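Local coordinates for protein coenzyme f420-dependent n5,n10-methylenetetrahydromethanopterin reductase (Methanopyrus kandleri, PDB 1EZW) that catalyses the reversible reduction of 5,10-methylenetetrahydromethanopterin to the 5-methyl form with reduced coenzyme F420, a step of methanogenesis from carbon dioxide, at residues A[33-38]-A[227-232]; A[98-103]-A[108-113]; A[201-206]-A[317-322]; A[243-248]-A[297-302]. One frame throughout, in Å; residues are numbered along the deposited sequence. Where two conformers were deposited one is given.

Contact 1 of 4, residues A[33-38]-A[227-232]; sequences YAWICD and AAYTCF
Trp35 and Tyr229 reach across the inside of the TIM barrel from strands 33-36 and 225-229, which have strands 5-10 and 321-324 between them in the sheet. Trp35 CA and Tyr229 CA, the closest CA pair across the segments, are 9.7 Å apart, so only the side chains meet. They cross at about a right angle as an edge-to-face pair: the edge of the phenol addresses the face of the indole, the planes inclined at 66° and the tyrosine ring centroid 5.2 Å from that of the five-membered ring. Tyr229 OH leads, standing 2.9 Å above the indole plane toward the rim, and 3.1 Å from Trp35 CG. Beside it, Tyr229 CE1 packs against Trp35 CD1 at 3.8 Å. The tyrosine's first torsion, chi1 -105°, lies away from a staggered value while carrying the hydroxyl toward the tryptophan. The indole has a second hold, as Trp35 NE1 donates to Gln321 OE1, and Tyr174 adds another edge-to-face contact. With a leucine in place of Trp35, Gln321 OE1 would probably be left without its indole N-H and a gap would open beside the tyrosine hydroxyl. Chemically, the pair buries a phenol oxygen that has no hydrogen-bonding partner in the model, with an aromatic pi face as close company instead.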
loop_
_atom_site.group_PDB
_atom_site.type_symbol
_atom_site.label_atom_id
_atom_site.label_comp_id
_atom_site.label_asym_id
_atom_site.label_seq_id
_atom_site.Cartn_x
_atom_site.Cartn_y
_atom_site.Cartn_z
ATOM N N TYR A 33 14.899 -13.989 0.049
ATOM C CA TYR A 33 15.498 -12.744 0.543
ATOM C C TYR A 33 15.541 -11.670 -0.499
ATOM O O TYR A 33 15.848 -11.952 -1.647
ATOM C CB TYR A 33 16.965 -12.957 0.966
ATOM C CG TYR A 33 17.113 -13.934 2.094
ATOM C CD1 TYR A 33 17.103 -15.318 1.861
ATOM C CD2 TYR A 33 17.246 -13.483 3.402
ATOM C CE1 TYR A 33 17.226 -16.225 2.918
ATOM C CE2 TYR A 33 17.372 -14.367 4.467
ATOM C CZ TYR A 33 17.361 -15.750 4.207
ATOM O OH TYR A 33 17.425 -16.627 5.267
ATOM N N ALA A 34 15.302 -10.411 -0.089
ATOM C CA ALA A 34 15.431 -9.288 -1.036
ATOM C C ALA A 34 16.262 -8.224 -0.293
ATOM O O ALA A 34 15.894 -7.789 0.829
ATOM C CB ALA A 34 14.019 -8.704 -1.421
ATOM N N TRP A 35 17.351 -7.837 -0.933
ATOM C CA TRP A 35 18.305 -6.887 -0.385
ATOM C C TRP A 35 18.325 -5.629 -1.210
ATOM O O TRP A 35 18.444 -5.681 -2.427
ATOM C CB TRP A 35 19.719 -7.483 -0.417
ATOM C CG TRP A 35 19.869 -8.782 0.348
ATOM C CD1 TRP A 35 19.873 -10.073 -0.161
ATOM C CD2 TRP A 35 20.100 -8.910 1.754
ATOM N NE1 TRP A 35 20.104 -10.972 0.848
ATOM C CE2 TRP A 35 20.247 -10.289 2.036
ATOM C CE3 TRP A 35 20.201 -7.987 2.810
ATOM C CZ2 TRP A 35 20.495 -10.779 3.340
ATOM C CZ3 TRP A 35 20.452 -8.480 4.112
ATOM C CH2 TRP A 35 20.593 -9.866 4.356
ATOM N N ILE A 36 18.246 -4.484 -0.536
ATOM C CA ILE A 36 18.252 -3.208 -1.254
ATOM C C ILE A 36 19.453 -2.412 -0.763
ATOM O O ILE A 36 19.612 -2.187 0.438
ATOM C CB ILE A 36 16.942 -2.405 -1.011
ATOM C CG1 ILE A 36 15.783 -3.102 -1.748
ATOM C CG2 ILE A 36 17.096 -0.977 -1.581
ATOM C CD1 ILE A 36 16.011 -3.080 -3.286
ATOM N N CYS A 37 20.316 -2.008 -1.689
ATOM C CA CYS A 37 21.526 -1.260 -1.349
ATOM C C CYS A 37 21.226 0.087 -0.709
ATOM O O CYS A 37 20.155 0.664 -0.912
ATOM C CB CYS A 37 22.350 -1.051 -2.606
ATOM S SG CYS A 37 22.488 -2.581 -3.489
ATOM N N ASP A 38 22.178 0.571 0.084
ATOM C CA ASP A 38 22.018 1.845 0.779
ATOM C C ASP A 38 23.057 2.858 0.344
ATOM O O ASP A 38 24.157 2.895 0.920
ATOM C CB ASP A 38 22.093 1.595 2.317
ATOM C CG ASP A 38 22.177 2.883 3.126
ATOM O OD1 ASP A 38 21.541 3.854 2.689
ATOM O OD2 ASP A 38 22.864 2.901 4.174
ATOM N N ALA A 227 26.252 -16.020 2.109
ATOM C CA ALA A 227 25.542 -15.479 0.945
ATOM C C ALA A 227 26.451 -14.895 -0.089
ATOM O O ALA A 227 27.279 -14.013 0.200
ATOM C CB ALA A 227 24.543 -14.417 1.417
ATOM N N ALA A 228 26.331 -15.394 -1.318
ATOM C CA ALA A 228 27.136 -14.871 -2.394
ATOM C C ALA A 228 26.390 -13.736 -3.086
ATOM O O ALA A 228 25.335 -13.976 -3.657
ATOM C CB ALA A 228 27.417 -15.993 -3.428
ATOM N N TYR A 229 26.912 -12.520 -2.984
ATOM C CA TYR A 229 26.310 -11.363 -3.653
ATOM C C TYR A 229 26.949 -11.414 -5.049
ATOM O O TYR A 229 28.069 -10.929 -5.256
ATOM C CB TYR A 229 26.702 -10.081 -2.897
ATOM C CG TYR A 229 25.599 -9.453 -2.042
ATOM C CD1 TYR A 229 24.549 -10.215 -1.522
ATOM C CD2 TYR A 229 25.654 -8.102 -1.710
ATOM C CE1 TYR A 229 23.570 -9.629 -0.677
ATOM C CE2 TYR A 229 24.699 -7.514 -0.879
ATOM C CZ TYR A 229 23.664 -8.276 -0.367
ATOM O OH TYR A 229 22.752 -7.682 0.488
ATOM N N THR A 230 26.225 -11.991 -6.009
ATOM C CA THR A 230 26.750 -12.193 -7.361
ATOM C C THR A 230 26.401 -11.203 -8.453
ATOM O O THR A 230 25.487 -10.384 -8.311
ATOM C CB THR A 230 26.294 -13.565 -7.907
ATOM O OG1 THR A 230 24.903 -13.496 -8.299
ATOM C CG2 THR A 230 26.443 -14.661 -6.830
ATOM N N CYS A 231 27.196 -11.249 -9.517
ATOM C CA CYS A 231 26.899 -10.542 -10.755
ATOM C C CYS A 231 26.203 -11.733 -11.436
ATOM O O CYS A 231 26.822 -12.795 -11.650
ATOM C CB CYS A 231 28.164 -10.162 -11.504
ATOM S SG CYS A 231 27.807 -9.667 -13.177
ATOM N N PHE A 232 24.926 -11.591 -11.791
ATOM C CA PHE A 232 24.195 -12.749 -12.289
ATOM C C PHE A 232 23.491 -12.424 -13.584
ATOM O O PHE A 232 22.921 -11.326 -13.719
ATOM C CB PHE A 232 23.160 -13.113 -11.206
ATOM C CG PHE A 232 22.487 -14.421 -11.381
ATOM C CD1 PHE A 232 22.885 -15.516 -10.622
ATOM C CD2 PHE A 232 21.376 -14.537 -12.204
ATOM C CE1 PHE A 232 22.168 -16.721 -10.672
ATOM C CE2 PHE A 232 20.654 -15.737 -12.268
ATOM C CZ PHE A 232 21.041 -16.818 -11.508
#

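Contact 2 of 4, residues A[98-103]-A[108-113]; sequences GDKATF and LPFPCK
Phe110 lays its ring over the start of helix 100-106, covering chiefly backbone: Lys100 N sits 3.4 Å above the ring plane, over its centre, with Asp99 C on the same face. The chain is thrown across by chi1 -171°, CG anti to the backbone N, which also brings Phe110 CD2 to 3.5 Å from Lys100 CB. Aromatic contacts continue with Phe103, in an offset edge-to-face pair whose planes stand at 84°, Phe110 giving the edge and Phe103 the face. Leu108 CD1 makes a CH-pi contact over a face of Phe103, 4.1 Å from its centroid, while Pro109 O and Cys112 CB lie at that ring's edge. Leu108 and Pro109 also pack on Pro119 of the second subunit. With a serine in place of Phe110, the Asp99-Lys100 peptide would probably lose its aromatic cover and Phe103 would face a gap. Gly98 must lack a side chain, since a CB there would strike Phe103 CZ.

One backbone hydrogen bond crosses, Leu108 N to Phe103 O at 3.0 Å; a water also links Lys100 NZ to Phe110 O, the amine forming a salt bridge with Asp104 as well. Within 98-103, Asp99 OD1 accepts from Thr102 N at 3.0 Å, the classic N-cap of a short helix, whose following chain doubles back over its first turn.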
loop_
_atom_site.group_PDB
_atom_site.type_symbol
_atom_site.label_atom_id
_atom_site.label_comp_id
_atom_site.label_asym_id
_atom_site.label_seq_id
_atom_site.Cartn_x
_atom_site.Cartn_y
_atom_site.Cartn_z
ATOM N N GLY A 98 30.721 0.577 4.863
ATOM C CA GLY A 98 30.654 1.709 3.955
ATOM C C GLY A 98 31.354 1.250 2.671
ATOM O O GLY A 98 31.754 0.093 2.573
ATOM N N ASP A 99 31.498 2.124 1.677
ATOM C CA ASP A 99 32.172 1.750 0.440
ATOM C C ASP A 99 32.896 2.974 -0.050
ATOM O O ASP A 99 32.427 4.096 0.107
ATOM C CB ASP A 99 31.185 1.189 -0.616
ATOM C CG ASP A 99 30.121 2.192 -1.027
ATOM O OD1 ASP A 99 30.228 2.748 -2.136
ATOM O OD2 ASP A 99 29.191 2.440 -0.214
ATOM N N LYS A 100 34.083 2.756 -0.612
ATOM C CA LYS A 100 34.901 3.848 -1.073
ATOM C C LYS A 100 34.272 4.820 -2.072
ATOM O O LYS A 100 34.305 6.043 -1.852
ATOM C CB LYS A 100 36.219 3.302 -1.677
ATOM C CG LYS A 100 37.130 4.413 -2.152
ATOM C CD LYS A 100 38.397 3.868 -2.849
ATOM C CE LYS A 100 39.209 4.990 -3.477
ATOM N NZ LYS A 100 39.535 6.119 -2.535
ATOM N N ALA A 101 33.693 4.298 -3.148
ATOM C CA ALA A 101 33.150 5.175 -4.181
ATOM C C ALA A 101 32.098 6.100 -3.602
ATOM O O ALA A 101 32.100 7.307 -3.868
ATOM C CB ALA A 101 32.570 4.344 -5.341
ATOM N N THR A 102 31.222 5.533 -2.780
ATOM C CA THR A 102 30.155 6.354 -2.197
ATOM C C THR A 102 30.652 7.293 -1.102
ATOM O O THR A 102 30.277 8.472 -1.089
ATOM C CB THR A 102 29.006 5.463 -1.657
ATOM O OG1 THR A 102 28.595 4.561 -2.695
ATOM C CG2 THR A 102 27.784 6.344 -1.275
ATOM N N PHE A 103 31.493 6.801 -0.192
ATOM C CA PHE A 103 32.015 7.675 0.859
ATOM C C PHE A 103 32.845 8.822 0.283
ATOM O O PHE A 103 32.726 9.962 0.738
ATOM C CB PHE A 103 32.788 6.857 1.898
ATOM C CG PHE A 103 31.910 6.268 2.971
ATOM C CD1 PHE A 103 30.597 5.843 2.688
ATOM C CD2 PHE A 103 32.395 6.107 4.262
ATOM C CE1 PHE A 103 29.800 5.268 3.680
ATOM C CE2 PHE A 103 31.603 5.538 5.262
ATOM C CZ PHE A 103 30.303 5.116 4.974
ATOM N N LEU A 108 33.182 11.579 3.215
ATOM C CA LEU A 108 33.612 10.844 4.388
ATOM C C LEU A 108 34.860 10.052 4.035
ATOM O O LEU A 108 34.995 9.585 2.914
ATOM C CB LEU A 108 32.529 9.854 4.823
ATOM C CG LEU A 108 31.257 10.464 5.417
ATOM C CD1 LEU A 108 30.260 9.325 5.710
ATOM C CD2 LEU A 108 31.592 11.212 6.718
ATOM N N PRO A 109 35.777 9.894 4.987
ATOM C CA PRO A 109 36.978 9.129 4.664
ATOM C C PRO A 109 36.649 7.645 4.506
ATOM O O PRO A 109 35.633 7.146 5.028
ATOM C CB PRO A 109 37.888 9.416 5.866
ATOM C CG PRO A 109 36.893 9.495 7.026
ATOM C CD PRO A 109 35.817 10.400 6.373
ATOM N N PHE A 110 37.478 6.926 3.753
ATOM C CA PHE A 110 37.246 5.498 3.620
ATOM C C PHE A 110 38.575 4.777 3.469
ATOM O O PHE A 110 39.364 5.134 2.619
ATOM C CB PHE A 110 36.414 5.138 2.394
ATOM C CG PHE A 110 36.002 3.695 2.387
ATOM C CD1 PHE A 110 34.902 3.277 3.138
ATOM C CD2 PHE A 110 36.765 2.735 1.713
ATOM C CE1 PHE A 110 34.568 1.924 3.221
ATOM C CE2 PHE A 110 36.433 1.378 1.791
ATOM C CZ PHE A 110 35.328 0.973 2.548
ATOM N N PRO A 111 38.844 3.784 4.324
ATOM C CA PRO A 111 37.989 3.351 5.433
ATOM C C PRO A 111 37.653 4.499 6.376
ATOM O O PRO A 111 38.447 5.438 6.550
ATOM C CB PRO A 111 38.834 2.266 6.108
ATOM C CG PRO A 111 40.282 2.638 5.671
ATOM C CD PRO A 111 40.026 2.911 4.230
ATOM N N CYS A 112 36.466 4.434 6.972
ATOM C CA CYS A 112 36.047 5.470 7.895
ATOM C C CYS A 112 36.360 5.007 9.312
ATOM O O CYS A 112 35.759 4.054 9.823
ATOM C CB CYS A 112 34.541 5.751 7.739
ATOM S SG CYS A 112 34.010 7.130 8.746
ATOM N N LYS A 113 37.321 5.677 9.952
ATOM C CA LYS A 113 37.714 5.293 11.299
ATOM C C LYS A 113 37.336 6.317 12.353
ATOM O O LYS A 113 37.769 6.217 13.498
ATOM C CB LYS A 113 39.234 5.006 11.345
ATOM C CG LYS A 113 39.633 3.944 10.294
ATOM C CD LYS A 113 41.100 3.448 10.419
ATOM C CE LYS A 113 41.253 2.547 11.615
ATOM N NZ LYS A 113 42.661 2.078 11.801
HETATM O O HOH W 1 39.059 6.774 0.336
#

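Contact 3 of 4, residues A[201-206]-A[317-322]; sequences KDFEVA and AGVTQV
Phe203 and Val319 meet where two outer elements of the (beta/alpha)8 barrel come together: helix 200-216, and the turn that leads from helix 304-316 into strand 321-324. The contact rests on a CH-pi interaction. Val319 CG2 stands over the centre of the phenyl face, 3.5 Å from the centroid and only 10° off the ring normal, so that all six ring carbons lie within about 4 Å of one methyl. That methyl is presented by the valine's first torsion, chi1 173°, which sets CG1 anti to the backbone N and leaves CG2 anti to the carbonyl carbon. At the root of the phenylalanine, Phe203 CB packs on Ala317 CB at 3.9 Å, and Glu204 CG reaches the same alanine methyl, Ala317 CB, at 4.2 Å. No hydrogen bond crosses between 201-206 and 317-322, so hydrophobic fit and dispersion do the joining.

Behind these atoms, the turn is shaped by Gly318, which closes helix 304-316 in a Schellman motif with phi 107°, a backbone angle at which a CB would be jammed against the preceding carbonyl. This reversal puts Ala317 and Val319 in succession along the phenylalanine. Further out, Leu314 and Ala228 touch both Phe203 and Val319, wedging the pair between helix 304-316 and strand 225-229. The helix carrying Phe203 is also tied by a salt bridge from Asp202 to Arg263, and the strand after Val319 is fixed by Asp225, which accepts from Thr320 OG1 through OD1 and from Gln321 NE2 through OD2.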
loop_
_atom_site.group_PDB
_atom_site.type_symbol
_atom_site.label_atom_id
_atom_site.label_comp_id
_atom_site.label_asym_id
_atom_site.label_seq_id
_atom_site.Cartn_x
_atom_site.Cartn_y
_atom_site.Cartn_z
ATOM N N LYS A 201 36.242 -20.284 -6.170
ATOM C CA LYS A 201 37.563 -19.986 -5.614
ATOM C C LYS A 201 37.546 -18.896 -4.555
ATOM O O LYS A 201 38.359 -18.895 -3.620
ATOM C CB LYS A 201 38.553 -19.630 -6.734
ATOM C CG LYS A 201 38.915 -20.876 -7.559
ATOM C CD LYS A 201 40.112 -20.637 -8.484
ATOM C CE LYS A 201 39.781 -19.811 -9.688
ATOM N NZ LYS A 201 38.834 -20.500 -10.611
ATOM N N ASP A 202 36.614 -17.957 -4.698
ATOM C CA ASP A 202 36.523 -16.887 -3.726
ATOM C C ASP A 202 36.053 -17.461 -2.408
ATOM O O ASP A 202 36.516 -17.046 -1.347
ATOM C CB ASP A 202 35.528 -15.834 -4.223
ATOM C CG ASP A 202 35.918 -15.280 -5.555
ATOM O OD1 ASP A 202 37.057 -14.783 -5.680
ATOM O OD2 ASP A 202 35.093 -15.336 -6.487
ATOM N N PHE A 203 35.133 -18.417 -2.469
ATOM C CA PHE A 203 34.608 -19.007 -1.257
ATOM C C PHE A 203 35.531 -20.035 -0.631
ATOM O O PHE A 203 35.465 -20.277 0.568
ATOM C CB PHE A 203 33.197 -19.536 -1.495
ATOM C CG PHE A 203 32.208 -18.411 -1.764
ATOM C CD1 PHE A 203 31.996 -17.937 -3.058
ATOM C CD2 PHE A 203 31.643 -17.720 -0.686
ATOM C CE1 PHE A 203 31.242 -16.777 -3.286
ATOM C CE2 PHE A 203 30.889 -16.556 -0.898
ATOM C CZ PHE A 203 30.696 -16.086 -2.194
ATOM N N GLU A 204 36.401 -20.626 -1.440
ATOM C CA GLU A 204 37.354 -21.585 -0.877
ATOM C C GLU A 204 38.317 -20.810 0.021
ATOM O O GLU A 204 38.871 -21.353 0.968
ATOM C CB GLU A 204 38.087 -22.312 -2.017
ATOM C CG GLU A 204 37.113 -23.244 -2.737
ATOM C CD GLU A 204 37.639 -23.808 -4.048
ATOM O OE1 GLU A 204 38.614 -23.262 -4.593
ATOM O OE2 GLU A 204 37.036 -24.787 -4.553
ATOM N N VAL A 205 38.497 -19.531 -0.281
ATOM C CA VAL A 205 39.356 -18.657 0.495
ATOM C C VAL A 205 38.563 -18.068 1.665
ATOM O O VAL A 205 39.000 -18.087 2.814
ATOM C CB VAL A 205 39.869 -17.488 -0.372
ATOM C CG1 VAL A 205 40.466 -16.384 0.509
ATOM C CG2 VAL A 205 40.917 -18.008 -1.381
ATOM N N ALA A 206 37.359 -17.586 1.380
ATOM C CA ALA A 206 36.571 -16.942 2.422
ATOM C C ALA A 206 35.963 -17.803 3.500
ATOM O O ALA A 206 35.971 -17.403 4.680
ATOM C CB ALA A 206 35.445 -16.066 1.772
ATOM N N ALA A 317 31.422 -25.174 -2.457
ATOM C CA ALA A 317 32.414 -24.287 -1.839
ATOM C C ALA A 317 31.901 -23.617 -0.547
ATOM O O ALA A 317 32.614 -22.806 0.044
ATOM C CB ALA A 317 32.880 -23.230 -2.840
ATOM N N GLY A 318 30.679 -23.945 -0.130
ATOM C CA GLY A 318 30.155 -23.432 1.126
ATOM C C GLY A 318 29.086 -22.359 1.056
ATOM O O GLY A 318 28.596 -21.922 2.106
ATOM N N VAL A 319 28.745 -21.925 -0.155
ATOM C CA VAL A 319 27.677 -20.909 -0.296
ATOM C C VAL A 319 26.332 -21.545 0.081
ATOM O O VAL A 319 26.052 -22.698 -0.297
ATOM C CB VAL A 319 27.605 -20.402 -1.744
ATOM C CG1 VAL A 319 26.355 -19.464 -1.920
ATOM C CG2 VAL A 319 28.915 -19.651 -2.105
ATOM N N THR A 320 25.480 -20.828 0.830
ATOM C CA THR A 320 24.180 -21.356 1.176
ATOM C C THR A 320 23.051 -20.421 0.692
ATOM O O THR A 320 21.934 -20.849 0.557
ATOM C CB THR A 320 24.026 -21.652 2.697
ATOM O OG1 THR A 320 24.379 -20.493 3.472
ATOM C CG2 THR A 320 24.957 -22.809 3.079
ATOM N N GLN A 321 23.369 -19.154 0.408
ATOM C CA GLN A 321 22.349 -18.228 -0.143
ATOM C C GLN A 321 22.938 -17.647 -1.418
ATOM O O GLN A 321 23.991 -17.032 -1.395
ATOM C CB GLN A 321 21.979 -17.048 0.813
ATOM C CG GLN A 321 20.971 -16.086 0.116
ATOM C CD GLN A 321 20.504 -14.897 0.959
ATOM O OE1 GLN A 321 20.045 -13.869 0.390
ATOM N NE2 GLN A 321 20.569 -15.026 2.291
ATOM N N VAL A 322 22.279 -17.882 -2.553
ATOM C CA VAL A 322 22.778 -17.345 -3.814
ATOM C C VAL A 322 22.012 -16.037 -4.067
ATOM O O VAL A 322 20.803 -16.079 -4.256
ATOM C CB VAL A 322 22.510 -18.315 -4.961
ATOM C CG1 VAL A 322 22.964 -17.698 -6.257
ATOM C CG2 VAL A 322 23.320 -19.621 -4.711
#

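Contact 4 of 4, residues A[243-248]-A[297-302]; sequences EATKIV and AFSIAG
A small two-stranded parallel sheet, 232-234 with 300-302, lies in the excursion the chain makes between barrel strand 225-229 and helix 304-316, and helix 238-254 packs against one of its faces through Thr245. The methyl of this threonine is the part that touches. Thr245 CG2 presses on Ala301 CB at 3.5 Å, tighter than carbon atoms usually sit, and lies 3.9 Å from Ser299 OG alongside. Its torsion explains the choice of branch: chi1 68° holds OG1 between the backbone N and the carbonyl carbon, where it hydrogen-bonds to Ile242 O in the helix's own preceding turn, and CG2 is left to face the strand.

Ser299 behaves in the same way. Its OG, at chi1 78°, is engaged with Ile295 O of helix 292-298, so each hydroxyl is satisfied on its own side and neither bonds across the contact. What crosses is therefore small-residue packing, threonine methyl against alanine methyl and serine, consistent with the close approach of helix and strand. Ser233 of the partner strand touches both Thr245 and Ala301 and adds to this face.

Within the helix, Lys246 NZ reaches the syn side of Glu243 OE1 in a salt bridge of 3.0 Å, 30° out of the carboxylate plane. Ile300, between the two contact residues, points away and packs on helix 304-316. Helices thus cover both faces of the little sheet, and its two parallel strands are joined in the manner of a beta-alpha-beta crossover, though with several helices in the connection.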
loop_
_atom_site.group_PDB
_atom_site.type_symbol
_atom_site.label_atom_id
_atom_site.label_comp_id
_atom_site.label_asym_id
_atom_site.label_seq_id
_atom_site.Cartn_x
_atom_site.Cartn_y
_atom_site.Cartn_z
ATOM N N GLU A 243 26.467 -11.573 -22.626
ATOM C CA GLU A 243 26.698 -10.221 -23.088
ATOM C C GLU A 243 26.250 -9.193 -22.058
ATOM O O GLU A 243 26.917 -8.178 -21.847
ATOM C CB GLU A 243 25.943 -9.997 -24.403
ATOM C CG GLU A 243 26.271 -8.665 -25.080
ATOM C CD GLU A 243 27.744 -8.545 -25.408
ATOM O OE1 GLU A 243 28.316 -9.551 -25.884
ATOM O OE2 GLU A 243 28.320 -7.450 -25.204
ATOM N N ALA A 244 25.112 -9.456 -21.421
ATOM C CA ALA A 244 24.556 -8.538 -20.426
ATOM C C ALA A 244 25.468 -8.326 -19.220
ATOM O O ALA A 244 25.391 -7.306 -18.529
ATOM C CB ALA A 244 23.184 -9.048 -19.980
ATOM N N THR A 245 26.345 -9.287 -18.945
ATOM C CA THR A 245 27.232 -9.136 -17.808
ATOM C C THR A 245 28.404 -8.187 -18.037
ATOM O O THR A 245 28.928 -7.628 -17.085
ATOM C CB THR A 245 27.915 -10.466 -17.369
ATOM O OG1 THR A 245 28.836 -10.869 -18.386
ATOM C CG2 THR A 245 26.924 -11.569 -17.157
ATOM N N LYS A 246 28.800 -7.987 -19.288
ATOM C CA LYS A 246 30.007 -7.198 -19.562
ATOM C C LYS A 246 30.227 -5.871 -18.869
ATOM O O LYS A 246 31.263 -5.690 -18.217
ATOM C CB LYS A 246 30.214 -7.080 -21.075
ATOM C CG LYS A 246 30.546 -8.448 -21.671
ATOM C CD LYS A 246 30.835 -8.431 -23.163
ATOM C CE LYS A 246 31.046 -9.858 -23.673
ATOM N NZ LYS A 246 31.213 -9.936 -25.153
ATOM N N ILE A 247 29.282 -4.943 -18.966
ATOM C CA ILE A 247 29.483 -3.672 -18.292
ATOM C C ILE A 247 29.718 -3.890 -16.806
ATOM O O ILE A 247 30.604 -3.281 -16.218
ATOM C CB ILE A 247 28.284 -2.711 -18.476
ATOM C CG1 ILE A 247 28.561 -1.388 -17.754
ATOM C CG2 ILE A 247 27.010 -3.338 -17.904
ATOM C CD1 ILE A 247 29.823 -0.666 -18.200
ATOM N N VAL A 248 28.943 -4.779 -16.189
ATOM C CA VAL A 248 29.119 -5.005 -14.761
ATOM C C VAL A 248 30.466 -5.677 -14.457
ATOM O O VAL A 248 31.159 -5.274 -13.535
ATOM C CB VAL A 248 27.950 -5.837 -14.164
ATOM C CG1 VAL A 248 28.182 -6.058 -12.674
ATOM C CG2 VAL A 248 26.601 -5.092 -14.372
ATOM N N ALA A 297 35.151 -15.667 -13.936
ATOM C CA ALA A 297 35.604 -15.345 -12.611
ATOM C C ALA A 297 34.642 -14.477 -11.807
ATOM O O ALA A 297 34.463 -14.689 -10.600
ATOM C CB ALA A 297 36.942 -14.632 -12.697
ATOM N N PHE A 298 34.017 -13.527 -12.495
ATOM C CA PHE A 298 33.226 -12.539 -11.780
ATOM C C PHE A 298 31.728 -12.493 -11.974
ATOM O O PHE A 298 31.104 -11.501 -11.605
ATOM C CB PHE A 298 33.834 -11.162 -12.073
ATOM C CG PHE A 298 35.322 -11.082 -11.751
ATOM C CD1 PHE A 298 36.262 -10.796 -12.749
ATOM C CD2 PHE A 298 35.774 -11.335 -10.462
ATOM C CE1 PHE A 298 37.635 -10.777 -12.449
ATOM C CE2 PHE A 298 37.139 -11.319 -10.151
ATOM C CZ PHE A 298 38.070 -11.037 -11.154
ATOM N N SER A 299 31.150 -13.551 -12.513
ATOM C CA SER A 299 29.698 -13.573 -12.707
ATOM C C SER A 299 29.256 -15.014 -12.834
ATOM O O SER A 299 30.094 -15.940 -13.003
ATOM C CB SER A 299 29.296 -12.832 -13.993
ATOM O OG SER A 299 29.529 -13.626 -15.165
ATOM N N ILE A 300 27.949 -15.204 -12.710
ATOM C CA ILE A 300 27.313 -16.489 -12.935
ATOM C C ILE A 300 26.444 -16.113 -14.126
ATOM O O ILE A 300 25.426 -15.418 -13.987
ATOM C CB ILE A 300 26.434 -16.935 -11.769
ATOM C CG1 ILE A 300 27.296 -17.279 -10.558
ATOM C CG2 ILE A 300 25.638 -18.173 -12.149
ATOM C CD1 ILE A 300 26.437 -17.652 -9.370
ATOM N N ALA A 301 26.846 -16.552 -15.314
ATOM C CA ALA A 301 26.097 -16.200 -16.513
ATOM C C ALA A 301 25.865 -17.333 -17.517
ATOM O O ALA A 301 26.731 -18.197 -17.715
ATOM C CB ALA A 301 26.799 -15.026 -17.219
ATOM N N GLY A 302 24.700 -17.316 -18.160
ATOM C CA GLY A 302 24.403 -18.335 -19.164
ATOM C C GLY A 302 22.968 -18.789 -19.186
ATOM O O GLY A 302 22.112 -18.090 -18.639
#

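Overall arrangement
Contacts 1, 3 and 4 form a connected group, their centres 15 to 18 Å apart. Contact 1 spans the barrel interior and contact 3 the outside of the same wall, sharing it through neighbouring strands 225-229 and 321-324, which are joined by Ala228 N to Gln321 O. From contact 1 the chain leaves strand 225-229 for contact 4, where Cys231 O meets Ile300 N. Contact 2 stands apart, its centre about 20 Å from that of contact 1. Along the sequence contact 2 falls between the segments of contact 1, contacts 1 and 3 interleave, and contact 4 lies within contact 3's span. Contacts 1, 3 and 4 thus join barrel interior, outer helices and excursion, while contact 2 secures a separate segment after strand 93-95.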